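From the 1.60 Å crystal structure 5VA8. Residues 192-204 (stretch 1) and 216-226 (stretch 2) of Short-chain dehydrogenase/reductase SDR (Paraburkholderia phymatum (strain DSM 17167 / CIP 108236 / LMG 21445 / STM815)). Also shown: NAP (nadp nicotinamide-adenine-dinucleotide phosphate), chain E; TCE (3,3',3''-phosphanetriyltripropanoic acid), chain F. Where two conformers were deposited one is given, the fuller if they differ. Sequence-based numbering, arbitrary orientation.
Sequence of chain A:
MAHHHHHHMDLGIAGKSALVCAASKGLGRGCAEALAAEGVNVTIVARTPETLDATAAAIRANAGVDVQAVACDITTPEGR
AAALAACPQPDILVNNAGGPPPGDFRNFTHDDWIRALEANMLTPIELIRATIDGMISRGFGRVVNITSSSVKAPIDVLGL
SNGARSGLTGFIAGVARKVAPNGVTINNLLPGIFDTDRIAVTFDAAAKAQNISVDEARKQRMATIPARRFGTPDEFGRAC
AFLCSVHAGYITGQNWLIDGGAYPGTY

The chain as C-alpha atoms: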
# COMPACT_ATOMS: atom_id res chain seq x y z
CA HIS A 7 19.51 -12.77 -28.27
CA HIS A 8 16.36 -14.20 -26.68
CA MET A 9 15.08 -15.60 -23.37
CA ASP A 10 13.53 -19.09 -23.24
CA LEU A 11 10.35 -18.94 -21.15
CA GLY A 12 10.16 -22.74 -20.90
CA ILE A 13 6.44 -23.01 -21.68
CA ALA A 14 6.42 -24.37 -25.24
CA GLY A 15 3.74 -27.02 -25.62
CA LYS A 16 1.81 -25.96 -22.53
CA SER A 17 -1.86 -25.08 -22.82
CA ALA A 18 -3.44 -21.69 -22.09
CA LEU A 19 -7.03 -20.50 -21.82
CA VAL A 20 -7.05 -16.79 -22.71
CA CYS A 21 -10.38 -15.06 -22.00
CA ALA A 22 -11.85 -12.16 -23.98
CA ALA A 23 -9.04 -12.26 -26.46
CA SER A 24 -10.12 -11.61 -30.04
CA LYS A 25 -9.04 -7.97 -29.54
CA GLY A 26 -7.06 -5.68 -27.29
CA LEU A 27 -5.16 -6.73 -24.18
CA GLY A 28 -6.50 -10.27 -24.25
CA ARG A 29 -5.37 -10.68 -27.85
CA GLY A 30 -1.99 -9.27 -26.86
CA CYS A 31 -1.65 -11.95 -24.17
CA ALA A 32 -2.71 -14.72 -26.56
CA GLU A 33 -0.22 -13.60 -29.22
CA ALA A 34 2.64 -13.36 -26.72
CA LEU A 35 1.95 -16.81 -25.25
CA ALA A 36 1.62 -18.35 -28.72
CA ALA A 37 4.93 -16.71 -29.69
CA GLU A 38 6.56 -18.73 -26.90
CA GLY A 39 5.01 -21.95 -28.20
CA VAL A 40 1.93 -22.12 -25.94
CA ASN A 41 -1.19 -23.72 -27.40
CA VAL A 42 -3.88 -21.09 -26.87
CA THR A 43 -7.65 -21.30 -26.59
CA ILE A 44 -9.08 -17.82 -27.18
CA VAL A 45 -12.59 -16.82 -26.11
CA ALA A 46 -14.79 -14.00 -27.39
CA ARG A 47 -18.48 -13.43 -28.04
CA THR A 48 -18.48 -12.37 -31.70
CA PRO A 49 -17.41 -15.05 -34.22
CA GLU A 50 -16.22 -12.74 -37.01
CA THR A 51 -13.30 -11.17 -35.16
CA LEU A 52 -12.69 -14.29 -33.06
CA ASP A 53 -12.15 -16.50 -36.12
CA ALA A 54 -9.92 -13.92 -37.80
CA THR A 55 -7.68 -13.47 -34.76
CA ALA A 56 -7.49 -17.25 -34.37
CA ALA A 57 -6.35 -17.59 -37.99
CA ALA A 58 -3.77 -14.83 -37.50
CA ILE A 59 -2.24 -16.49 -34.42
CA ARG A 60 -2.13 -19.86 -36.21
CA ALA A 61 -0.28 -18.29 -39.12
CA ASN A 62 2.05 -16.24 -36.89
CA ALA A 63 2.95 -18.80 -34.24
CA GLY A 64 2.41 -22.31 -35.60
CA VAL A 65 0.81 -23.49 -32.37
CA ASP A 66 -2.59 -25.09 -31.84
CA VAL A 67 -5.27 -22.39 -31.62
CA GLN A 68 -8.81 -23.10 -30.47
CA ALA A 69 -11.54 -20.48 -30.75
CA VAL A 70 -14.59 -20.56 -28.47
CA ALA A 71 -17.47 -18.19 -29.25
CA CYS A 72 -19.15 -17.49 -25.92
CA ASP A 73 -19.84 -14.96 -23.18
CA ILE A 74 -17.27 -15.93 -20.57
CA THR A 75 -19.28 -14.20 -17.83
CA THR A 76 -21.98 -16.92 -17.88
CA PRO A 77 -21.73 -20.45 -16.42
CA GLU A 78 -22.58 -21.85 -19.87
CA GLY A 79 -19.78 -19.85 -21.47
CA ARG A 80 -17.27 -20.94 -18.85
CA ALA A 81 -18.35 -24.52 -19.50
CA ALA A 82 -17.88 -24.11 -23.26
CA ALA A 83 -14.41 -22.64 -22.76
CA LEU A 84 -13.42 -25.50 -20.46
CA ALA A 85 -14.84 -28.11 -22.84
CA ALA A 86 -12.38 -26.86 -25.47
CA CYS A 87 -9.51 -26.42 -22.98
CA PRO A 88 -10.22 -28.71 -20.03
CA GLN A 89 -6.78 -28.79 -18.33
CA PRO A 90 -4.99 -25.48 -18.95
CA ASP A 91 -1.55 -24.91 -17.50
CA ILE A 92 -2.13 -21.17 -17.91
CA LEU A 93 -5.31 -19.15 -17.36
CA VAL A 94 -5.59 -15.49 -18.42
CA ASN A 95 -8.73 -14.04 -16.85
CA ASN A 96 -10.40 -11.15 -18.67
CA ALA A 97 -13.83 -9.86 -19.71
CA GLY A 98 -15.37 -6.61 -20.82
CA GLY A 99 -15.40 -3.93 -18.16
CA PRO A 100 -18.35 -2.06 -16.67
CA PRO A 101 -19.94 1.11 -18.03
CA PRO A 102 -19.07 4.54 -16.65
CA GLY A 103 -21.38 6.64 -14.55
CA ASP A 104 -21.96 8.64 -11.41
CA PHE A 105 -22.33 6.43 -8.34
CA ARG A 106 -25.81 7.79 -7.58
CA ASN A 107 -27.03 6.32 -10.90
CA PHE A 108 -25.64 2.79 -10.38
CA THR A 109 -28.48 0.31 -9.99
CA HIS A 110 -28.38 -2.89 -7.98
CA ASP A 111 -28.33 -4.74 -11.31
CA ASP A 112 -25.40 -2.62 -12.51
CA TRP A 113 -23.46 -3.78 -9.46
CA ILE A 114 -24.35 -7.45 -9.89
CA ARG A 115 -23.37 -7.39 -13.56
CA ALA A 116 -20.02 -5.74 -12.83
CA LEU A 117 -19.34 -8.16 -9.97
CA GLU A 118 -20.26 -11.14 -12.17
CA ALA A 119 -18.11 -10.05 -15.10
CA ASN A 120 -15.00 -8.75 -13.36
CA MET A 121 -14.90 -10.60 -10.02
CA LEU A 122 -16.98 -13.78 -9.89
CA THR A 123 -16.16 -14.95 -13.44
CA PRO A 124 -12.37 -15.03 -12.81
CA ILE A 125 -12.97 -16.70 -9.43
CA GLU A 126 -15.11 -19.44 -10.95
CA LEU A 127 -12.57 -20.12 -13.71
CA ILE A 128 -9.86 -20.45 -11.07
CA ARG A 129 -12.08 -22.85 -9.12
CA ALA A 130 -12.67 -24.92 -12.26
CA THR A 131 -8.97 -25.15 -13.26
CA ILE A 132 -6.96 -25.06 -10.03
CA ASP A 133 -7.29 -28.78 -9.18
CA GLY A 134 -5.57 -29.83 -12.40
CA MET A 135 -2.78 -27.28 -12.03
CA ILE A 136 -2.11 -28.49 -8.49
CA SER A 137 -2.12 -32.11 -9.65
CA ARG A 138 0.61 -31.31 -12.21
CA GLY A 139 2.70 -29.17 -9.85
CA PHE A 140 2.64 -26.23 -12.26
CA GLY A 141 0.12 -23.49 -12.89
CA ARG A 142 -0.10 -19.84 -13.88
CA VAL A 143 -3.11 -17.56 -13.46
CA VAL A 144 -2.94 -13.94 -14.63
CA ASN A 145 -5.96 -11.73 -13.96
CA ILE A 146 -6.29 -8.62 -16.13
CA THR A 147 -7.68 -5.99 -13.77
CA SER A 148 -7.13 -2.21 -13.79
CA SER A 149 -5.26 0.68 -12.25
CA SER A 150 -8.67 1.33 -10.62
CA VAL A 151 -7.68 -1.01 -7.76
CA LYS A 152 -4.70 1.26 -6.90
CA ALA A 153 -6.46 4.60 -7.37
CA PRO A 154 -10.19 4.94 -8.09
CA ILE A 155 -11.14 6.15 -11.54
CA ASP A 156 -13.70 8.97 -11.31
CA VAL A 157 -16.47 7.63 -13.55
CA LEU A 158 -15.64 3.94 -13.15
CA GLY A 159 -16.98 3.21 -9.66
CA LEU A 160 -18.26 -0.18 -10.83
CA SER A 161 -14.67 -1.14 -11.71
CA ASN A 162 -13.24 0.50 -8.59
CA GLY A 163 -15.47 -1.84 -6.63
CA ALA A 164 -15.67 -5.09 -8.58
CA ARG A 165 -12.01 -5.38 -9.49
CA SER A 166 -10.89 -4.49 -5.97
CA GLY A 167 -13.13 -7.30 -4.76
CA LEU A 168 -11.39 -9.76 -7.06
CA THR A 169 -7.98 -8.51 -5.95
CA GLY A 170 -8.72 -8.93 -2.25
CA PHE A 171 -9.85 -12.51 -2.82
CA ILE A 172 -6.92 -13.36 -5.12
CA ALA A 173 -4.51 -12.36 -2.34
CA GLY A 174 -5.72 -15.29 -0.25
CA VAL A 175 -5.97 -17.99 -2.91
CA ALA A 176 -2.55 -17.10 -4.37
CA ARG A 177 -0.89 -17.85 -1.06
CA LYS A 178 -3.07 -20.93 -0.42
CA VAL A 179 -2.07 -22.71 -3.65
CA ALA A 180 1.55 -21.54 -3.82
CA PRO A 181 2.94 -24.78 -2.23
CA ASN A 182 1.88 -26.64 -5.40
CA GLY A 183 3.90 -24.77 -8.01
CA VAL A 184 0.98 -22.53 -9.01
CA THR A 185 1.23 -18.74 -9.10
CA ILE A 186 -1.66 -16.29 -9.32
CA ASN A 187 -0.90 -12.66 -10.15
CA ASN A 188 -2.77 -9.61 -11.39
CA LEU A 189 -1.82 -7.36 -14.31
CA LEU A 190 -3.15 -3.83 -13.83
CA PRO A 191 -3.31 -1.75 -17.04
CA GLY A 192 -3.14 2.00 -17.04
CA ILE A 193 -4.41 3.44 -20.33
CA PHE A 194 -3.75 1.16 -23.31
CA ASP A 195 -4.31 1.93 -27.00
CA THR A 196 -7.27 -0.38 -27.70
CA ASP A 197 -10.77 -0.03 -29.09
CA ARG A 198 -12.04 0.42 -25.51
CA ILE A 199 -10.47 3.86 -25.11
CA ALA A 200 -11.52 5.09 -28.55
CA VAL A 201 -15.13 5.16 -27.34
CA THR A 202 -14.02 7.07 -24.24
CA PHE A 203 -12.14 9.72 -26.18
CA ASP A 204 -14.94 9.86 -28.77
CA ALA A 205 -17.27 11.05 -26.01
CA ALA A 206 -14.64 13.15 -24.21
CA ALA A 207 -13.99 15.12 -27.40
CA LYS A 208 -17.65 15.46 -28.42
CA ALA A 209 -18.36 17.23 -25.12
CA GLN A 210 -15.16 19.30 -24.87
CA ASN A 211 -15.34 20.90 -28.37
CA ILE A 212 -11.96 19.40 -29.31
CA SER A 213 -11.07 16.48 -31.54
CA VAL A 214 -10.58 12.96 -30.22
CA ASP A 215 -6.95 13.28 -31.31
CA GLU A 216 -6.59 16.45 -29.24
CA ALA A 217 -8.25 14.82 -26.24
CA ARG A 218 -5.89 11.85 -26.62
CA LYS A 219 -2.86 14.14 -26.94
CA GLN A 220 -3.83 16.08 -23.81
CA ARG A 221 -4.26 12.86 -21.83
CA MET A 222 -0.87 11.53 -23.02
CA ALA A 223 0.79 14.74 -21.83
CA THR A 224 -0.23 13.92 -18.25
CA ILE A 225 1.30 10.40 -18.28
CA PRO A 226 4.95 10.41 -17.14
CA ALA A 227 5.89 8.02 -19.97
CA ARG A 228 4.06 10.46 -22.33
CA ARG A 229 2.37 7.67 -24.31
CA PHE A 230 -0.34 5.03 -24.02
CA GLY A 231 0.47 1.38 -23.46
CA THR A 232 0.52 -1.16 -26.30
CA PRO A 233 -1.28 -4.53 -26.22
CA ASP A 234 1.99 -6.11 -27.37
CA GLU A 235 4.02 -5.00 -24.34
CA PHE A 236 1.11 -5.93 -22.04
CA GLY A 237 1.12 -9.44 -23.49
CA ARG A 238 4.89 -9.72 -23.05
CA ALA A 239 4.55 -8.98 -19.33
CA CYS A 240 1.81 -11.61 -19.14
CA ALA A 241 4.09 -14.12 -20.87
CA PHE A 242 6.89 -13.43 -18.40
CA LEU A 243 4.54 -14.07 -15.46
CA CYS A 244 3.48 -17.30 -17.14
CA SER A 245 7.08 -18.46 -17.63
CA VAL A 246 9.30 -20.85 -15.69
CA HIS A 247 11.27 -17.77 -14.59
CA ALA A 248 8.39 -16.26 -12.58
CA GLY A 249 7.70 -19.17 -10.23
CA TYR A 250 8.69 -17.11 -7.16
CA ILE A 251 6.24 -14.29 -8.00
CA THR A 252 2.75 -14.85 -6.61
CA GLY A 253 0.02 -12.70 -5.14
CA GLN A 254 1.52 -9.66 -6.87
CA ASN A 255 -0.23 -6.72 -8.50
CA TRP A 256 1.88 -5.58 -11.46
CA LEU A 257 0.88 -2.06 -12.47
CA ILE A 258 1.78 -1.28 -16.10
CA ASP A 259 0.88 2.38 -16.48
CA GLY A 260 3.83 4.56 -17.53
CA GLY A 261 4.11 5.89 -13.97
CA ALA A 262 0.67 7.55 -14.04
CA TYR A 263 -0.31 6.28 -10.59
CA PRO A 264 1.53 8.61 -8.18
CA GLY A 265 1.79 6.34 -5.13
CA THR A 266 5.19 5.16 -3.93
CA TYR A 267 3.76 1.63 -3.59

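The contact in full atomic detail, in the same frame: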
# COMPACT_ATOMS: atom_id res chain seq x y z
N GLY A 192 -2.77 0.60 -16.91
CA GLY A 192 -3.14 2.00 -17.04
C GLY A 192 -3.86 2.17 -18.37
O GLY A 192 -4.60 1.27 -18.77
N ILE A 193 -3.67 3.27 -19.08
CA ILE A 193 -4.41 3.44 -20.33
C ILE A 193 -3.64 2.79 -21.48
O ILE A 193 -2.44 3.05 -21.69
CB ILE A 193 -4.72 4.92 -20.60
CG1 ILE A 193 -5.55 5.04 -21.89
CG2 ILE A 193 -3.46 5.77 -20.65
CD1 ILE A 193 -6.12 6.43 -22.15
N PHE A 194 -4.33 1.89 -22.20
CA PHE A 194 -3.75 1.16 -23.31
C PHE A 194 -4.53 1.45 -24.59
O PHE A 194 -5.75 1.60 -24.56
CB PHE A 194 -3.73 -0.34 -23.03
CG PHE A 194 -2.52 -0.77 -22.25
CD1 PHE A 194 -1.49 -1.45 -22.88
CD2 PHE A 194 -2.38 -0.43 -20.91
CE1 PHE A 194 -0.35 -1.82 -22.19
CE2 PHE A 194 -1.24 -0.79 -20.20
CZ PHE A 194 -0.22 -1.49 -20.84
N ASP A 195 -3.80 1.51 -25.70
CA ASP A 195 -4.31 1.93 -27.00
C ASP A 195 -5.11 0.80 -27.64
O ASP A 195 -4.64 0.08 -28.53
CB ASP A 195 -3.14 2.36 -27.89
CG ASP A 195 -3.57 3.23 -29.03
OD1 ASP A 195 -4.77 3.56 -29.11
OD2 ASP A 195 -2.69 3.61 -29.83
N THR A 196 -6.35 0.63 -27.17
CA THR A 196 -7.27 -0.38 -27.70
C THR A 196 -8.57 0.28 -28.13
O THR A 196 -8.78 1.48 -27.96
CB THR A 196 -7.60 -1.47 -26.67
OG1 THR A 196 -8.43 -0.89 -25.66
CG2 THR A 196 -6.34 -2.05 -26.03
N ASP A 197 -9.46 -0.54 -28.70
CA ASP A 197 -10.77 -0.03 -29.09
C ASP A 197 -11.58 0.48 -27.90
O ASP A 197 -12.47 1.31 -28.08
CB ASP A 197 -11.57 -1.10 -29.81
CG ASP A 197 -11.11 -1.32 -31.23
OD1 ASP A 197 -10.24 -0.57 -31.72
OD2 ASP A 197 -11.62 -2.27 -31.87
N ARG A 198 -11.28 0.00 -26.68
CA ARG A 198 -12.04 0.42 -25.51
C ARG A 198 -11.89 1.92 -25.26
O ARG A 198 -12.86 2.60 -24.92
CB ARG A 198 -11.60 -0.37 -24.28
N ILE A 199 -10.68 2.45 -25.43
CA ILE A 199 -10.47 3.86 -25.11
C ILE A 199 -10.89 4.78 -26.25
O ILE A 199 -11.06 5.98 -26.03
CB ILE A 199 -9.02 4.16 -24.72
CG1 ILE A 199 -8.12 4.16 -25.95
CG2 ILE A 199 -8.53 3.15 -23.69
CD1 ILE A 199 -6.74 4.71 -25.68
N ALA A 200 -11.05 4.25 -27.46
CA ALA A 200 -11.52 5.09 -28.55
C ALA A 200 -12.93 5.59 -28.27
O ALA A 200 -13.26 6.75 -28.56
CB ALA A 200 -11.46 4.34 -29.88
N VAL A 201 -13.78 4.73 -27.70
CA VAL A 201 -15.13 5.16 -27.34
C VAL A 201 -15.09 6.22 -26.26
O VAL A 201 -15.89 7.16 -26.26
CB VAL A 201 -15.98 3.94 -26.91
N THR A 202 -14.15 6.10 -25.33
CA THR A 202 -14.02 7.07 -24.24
C THR A 202 -13.59 8.43 -24.77
O THR A 202 -14.17 9.46 -24.40
CB THR A 202 -13.03 6.56 -23.20
OG1 THR A 202 -13.57 5.40 -22.56
CG2 THR A 202 -12.73 7.63 -22.16
N PHE A 203 -12.56 8.45 -25.62
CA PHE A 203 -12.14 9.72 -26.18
C PHE A 203 -13.13 10.25 -27.21
O PHE A 203 -13.19 11.47 -27.43
CB PHE A 203 -10.74 9.59 -26.79
CG PHE A 203 -9.65 9.57 -25.76
CD1 PHE A 203 -9.48 10.64 -24.90
CD2 PHE A 203 -8.81 8.47 -25.64
CE1 PHE A 203 -8.49 10.62 -23.94
CE2 PHE A 203 -7.82 8.45 -24.69
CZ PHE A 203 -7.65 9.53 -23.84
N ASP A 204 -13.91 9.37 -27.85
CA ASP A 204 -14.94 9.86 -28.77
C ASP A 204 -15.99 10.68 -28.04
O ASP A 204 -16.49 11.68 -28.57
CB ASP A 204 -15.61 8.69 -29.51
CG ASP A 204 -14.78 8.17 -30.67
OD1 ASP A 204 -14.77 6.94 -30.89
OD2 ASP A 204 -14.13 8.98 -31.36
N GLU A 216 -7.03 15.47 -30.22
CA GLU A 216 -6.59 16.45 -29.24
C GLU A 216 -6.82 15.95 -27.82
O GLU A 216 -5.94 16.09 -26.96
CB GLU A 216 -7.31 17.78 -29.47
CG GLU A 216 -6.83 18.89 -28.57
CD GLU A 216 -5.34 19.17 -28.71
OE1 GLU A 216 -4.79 18.96 -29.81
OE2 GLU A 216 -4.73 19.59 -27.71
N ALA A 217 -7.98 15.35 -27.56
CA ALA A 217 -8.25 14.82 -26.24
C ALA A 217 -7.25 13.73 -25.88
O ALA A 217 -6.80 13.65 -24.73
CB ALA A 217 -9.68 14.28 -26.17
N ARG A 218 -6.89 12.89 -26.86
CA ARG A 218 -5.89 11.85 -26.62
C ARG A 218 -4.53 12.46 -26.32
O ARG A 218 -3.82 12.03 -25.40
CB ARG A 218 -5.77 10.92 -27.83
CG ARG A 218 -6.96 10.02 -28.08
CD ARG A 218 -6.79 9.32 -29.42
NE ARG A 218 -5.62 8.44 -29.42
CZ ARG A 218 -5.68 7.12 -29.31
NH1 ARG A 218 -6.86 6.51 -29.20
NH2 ARG A 218 -4.56 6.41 -29.31
N LYS A 219 -4.14 13.46 -27.13
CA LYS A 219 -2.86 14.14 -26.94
C LYS A 219 -2.78 14.77 -25.55
O LYS A 219 -1.75 14.65 -24.87
CB LYS A 219 -2.67 15.21 -28.02
N GLN A 220 -3.85 15.43 -25.11
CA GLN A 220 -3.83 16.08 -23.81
C GLN A 220 -3.72 15.06 -22.69
O GLN A 220 -3.03 15.30 -21.69
CB GLN A 220 -5.07 16.95 -23.64
CG GLN A 220 -5.08 18.13 -24.60
CD GLN A 220 -6.31 19.01 -24.45
OE1 GLN A 220 -7.10 18.84 -23.51
NE2 GLN A 220 -6.48 19.94 -25.37
N ARG A 221 -4.37 13.91 -22.84
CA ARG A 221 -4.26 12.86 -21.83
C ARG A 221 -2.85 12.28 -21.79
O ARG A 221 -2.30 12.06 -20.71
CB ARG A 221 -5.28 11.76 -22.11
CG ARG A 221 -5.11 10.55 -21.22
CD ARG A 221 -5.32 10.88 -19.75
NE ARG A 221 -5.02 9.71 -18.92
CZ ARG A 221 -5.86 8.70 -18.73
NH1 ARG A 221 -7.06 8.71 -19.30
NH2 ARG A 221 -5.50 7.67 -17.98
N MET A 222 -2.25 12.02 -22.96
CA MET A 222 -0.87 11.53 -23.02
C MET A 222 0.07 12.46 -22.27
O MET A 222 1.01 12.00 -21.61
CB MET A 222 -0.40 11.42 -24.47
CG MET A 222 -0.81 10.19 -25.22
SD MET A 222 0.28 9.95 -26.64
CE MET A 222 -0.82 9.05 -27.73
N ALA A 223 -0.13 13.77 -22.41
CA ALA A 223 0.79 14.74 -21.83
C ALA A 223 0.82 14.68 -20.31
O ALA A 223 1.77 15.18 -19.70
CB ALA A 223 0.41 16.15 -22.29
N THR A 224 -0.18 14.06 -19.70
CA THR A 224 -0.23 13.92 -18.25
C THR A 224 0.40 12.63 -17.75
O THR A 224 0.58 12.48 -16.54
CB THR A 224 -1.68 14.01 -17.76
OG1 THR A 224 -2.36 12.79 -18.06
CG2 THR A 224 -2.40 15.17 -18.43
N ILE A 225 0.72 11.70 -18.65
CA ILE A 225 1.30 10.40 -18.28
C ILE A 225 2.81 10.58 -18.24
O ILE A 225 3.37 11.09 -19.21
CB ILE A 225 0.90 9.30 -19.27
CG1 ILE A 225 -0.61 9.17 -19.35
CG2 ILE A 225 1.52 7.97 -18.87
CD1 ILE A 225 -1.07 8.34 -20.52
N PRO A 226 3.50 10.19 -17.16
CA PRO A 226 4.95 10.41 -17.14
C PRO A 226 5.67 9.80 -18.34
O PRO A 226 6.55 10.44 -18.91
CB PRO A 226 5.37 9.77 -15.80
CG PRO A 226 4.15 9.92 -14.94
CD PRO A 226 2.98 9.72 -15.86
PA NAP E . -11.11 -4.47 -26.15
O1A NAP E . -10.03 -4.00 -27.04
O2A NAP E . -12.49 -3.92 -26.45
O5B NAP E . -11.11 -6.07 -26.23
C5B NAP E . -12.07 -6.80 -25.45
C4B NAP E . -12.05 -8.22 -25.94
O4B NAP E . -12.80 -9.04 -25.01
C3B NAP E . -12.70 -8.45 -27.30
O3B NAP E . -12.07 -9.55 -27.95
C2B NAP E . -14.14 -8.79 -26.91
O2B NAP E . -14.79 -9.46 -28.02
C1B NAP E . -13.86 -9.67 -25.69
N9A NAP E . -14.97 -9.76 -24.74
C8A NAP E . -15.56 -8.73 -24.06
N7A NAP E . -16.47 -9.10 -23.19
C5A NAP E . -16.48 -10.48 -23.31
C6A NAP E . -17.25 -11.48 -22.67
N6A NAP E . -18.17 -11.22 -21.74
N1A NAP E . -17.03 -12.77 -23.03
C2A NAP E . -16.10 -13.02 -23.96
N3A NAP E . -15.32 -12.17 -24.63
C4A NAP E . -15.57 -10.91 -24.26
O3 NAP E . -10.79 -4.11 -24.63
PN NAP E . -9.42 -4.00 -23.81
O1N NAP E . -8.49 -5.07 -24.23
O2N NAP E . -8.97 -2.59 -23.87
O5D NAP E . -9.97 -4.29 -22.33
C5D NAP E . -9.86 -5.59 -21.73
C4D NAP E . -10.21 -5.42 -20.28
O4D NAP E . -9.21 -4.56 -19.66
C3D NAP E . -11.56 -4.76 -19.99
O3D NAP E . -12.15 -5.30 -18.81
C2D NAP E . -11.17 -3.30 -19.76
O2D NAP E . -12.11 -2.56 -18.98
C1D NAP E . -9.87 -3.52 -19.00
N1N NAP E . -8.96 -2.34 -19.00
C2N NAP E . -8.67 -1.72 -20.16
C3N NAP E . -7.78 -0.66 -20.16
C7N NAP E . -7.35 0.10 -21.37
O7N NAP E . -6.93 1.27 -21.23
N7N NAP E . -7.57 -0.44 -22.57
C4N NAP E . -7.16 -0.32 -18.96
C5N NAP E . -7.50 -0.97 -17.79
C6N NAP E . -8.42 -1.98 -17.83
P2B NAP E . -16.39 -9.58 -28.10
O1X NAP E . -16.80 -10.53 -27.02
O2X NAP E . -16.97 -8.18 -27.89
O3X NAP E . -16.65 -10.10 -29.52
O16 TCE F . -12.77 -1.00 -16.01
C14 TCE F . -11.70 -0.34 -15.97
O15 TCE F . -11.15 -0.09 -14.87
C5 TCE F . -11.08 0.19 -17.27
C2 TCE F . -10.02 1.22 -16.91
P TCE F . -9.06 1.65 -18.44
C3 TCE F . -10.16 1.87 -19.90
C6 TCE F . -10.96 3.10 -19.53
C8 TCE F . -12.00 3.31 -20.62
O10 TCE F . -12.08 4.43 -21.16
O9 TCE F . -12.76 2.35 -20.96
C1 TCE F . -8.05 3.16 -18.10
C4 TCE F . -7.11 2.83 -16.94
C11 TCE F . -6.35 4.10 -16.62
O12 TCE F . -5.44 4.10 -15.74
O13 TCE F . -6.63 5.15 -17.25
O HOH W 1 -7.56 3.51 -29.18
O HOH W 2 -1.65 6.05 -29.19

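A long side chain can serve two masters when its aliphatic part and its charged end are asked to do different work, and the packing of residues 192-204 against 216-226 is a compact example. The two stretches bury 409 Å² between them, and most of that area gathers round Arg218, Phe203 and Ile193. The helix that starts at 197 and the helix that runs through 216 and onward cross at 108° and approach no closer than 10.0 Å along their axes, so side chains must span the gap.

Phe203 does so from the first helix. Its CA-to-CB bond points toward the second stretch, and with chi1 in the m well the ring enters the space beside Ala217, Arg218 and Arg221. Arg218 lays its methylene carbons over one face of that ring: CG lies 3.7 Å from the ring centroid and 24° off the normal, a CH-pi contact, with the closest pair being Arg218 CG and Phe203 CD2 at 3.4 Å. Near the plane of the ring, Arg221 CB stands 3.7 Å from Phe203 CZ. The small side chain of Ala217 suits the place where the backbones come near, 6.4 Å between the CA atoms of Phe203 and Ala217; its methyl CB rests 3.9 Å from Phe203 CD1. A flat, apolar ring is well fitted to this buried site, since it can receive C-H groups on its face and at its edge at once.

Beyond the ring, Arg218 turns to its second task. Its CA-to-CB bond points sideways, yet a t chi2 and a p-well chi3 carry the guanidinium across to the loop that precedes the first helix. There Arg218 NH2 donates to Asp195 OD1 at 2.9 Å, almost perfectly straight at 177°, in a salt bridge that meets the guanidinium at its edge, where the N-H groups point. Two waters reinforce the pair. One donates to Asp195 OD1 and to Thr196 O while accepting from Arg218 NH1; the other donates to Asp195 OD2 and accepts a weak bond from Arg218 NH2. Asp195 is exposed, so charge and water can meet there without burying the carboxylate. Ile199 CD1, 4.0 Å from Arg218 NH1, adds an apolar neighbour.

Ile193 anchors the other end of the contact. Both of its chi angles are t (-178° and 170°), and its branched side chain reaches two partners: CG2 packs 3.5 Å from Ile225 CD1, and CD1 lies over one face of the Arg221 guanidinium, 3.8 Å from Arg221 NH1; Ile193 CG2 also lies near that group, 3.9 Å from Arg221 NH2. That face carries no N-H and tolerates a methyl group, leaving the edge free for polar work; Arg221 NH2 indeed donates to O13 of the bound TCE at 2.9 Å. Ile225 closes a type I turn that begins at Met222, and its CA-to-CB bond points toward the first stretch. The principle is plain: arginine joins two segments by offering carbon to carbon and its guanidinium edge to oxygen.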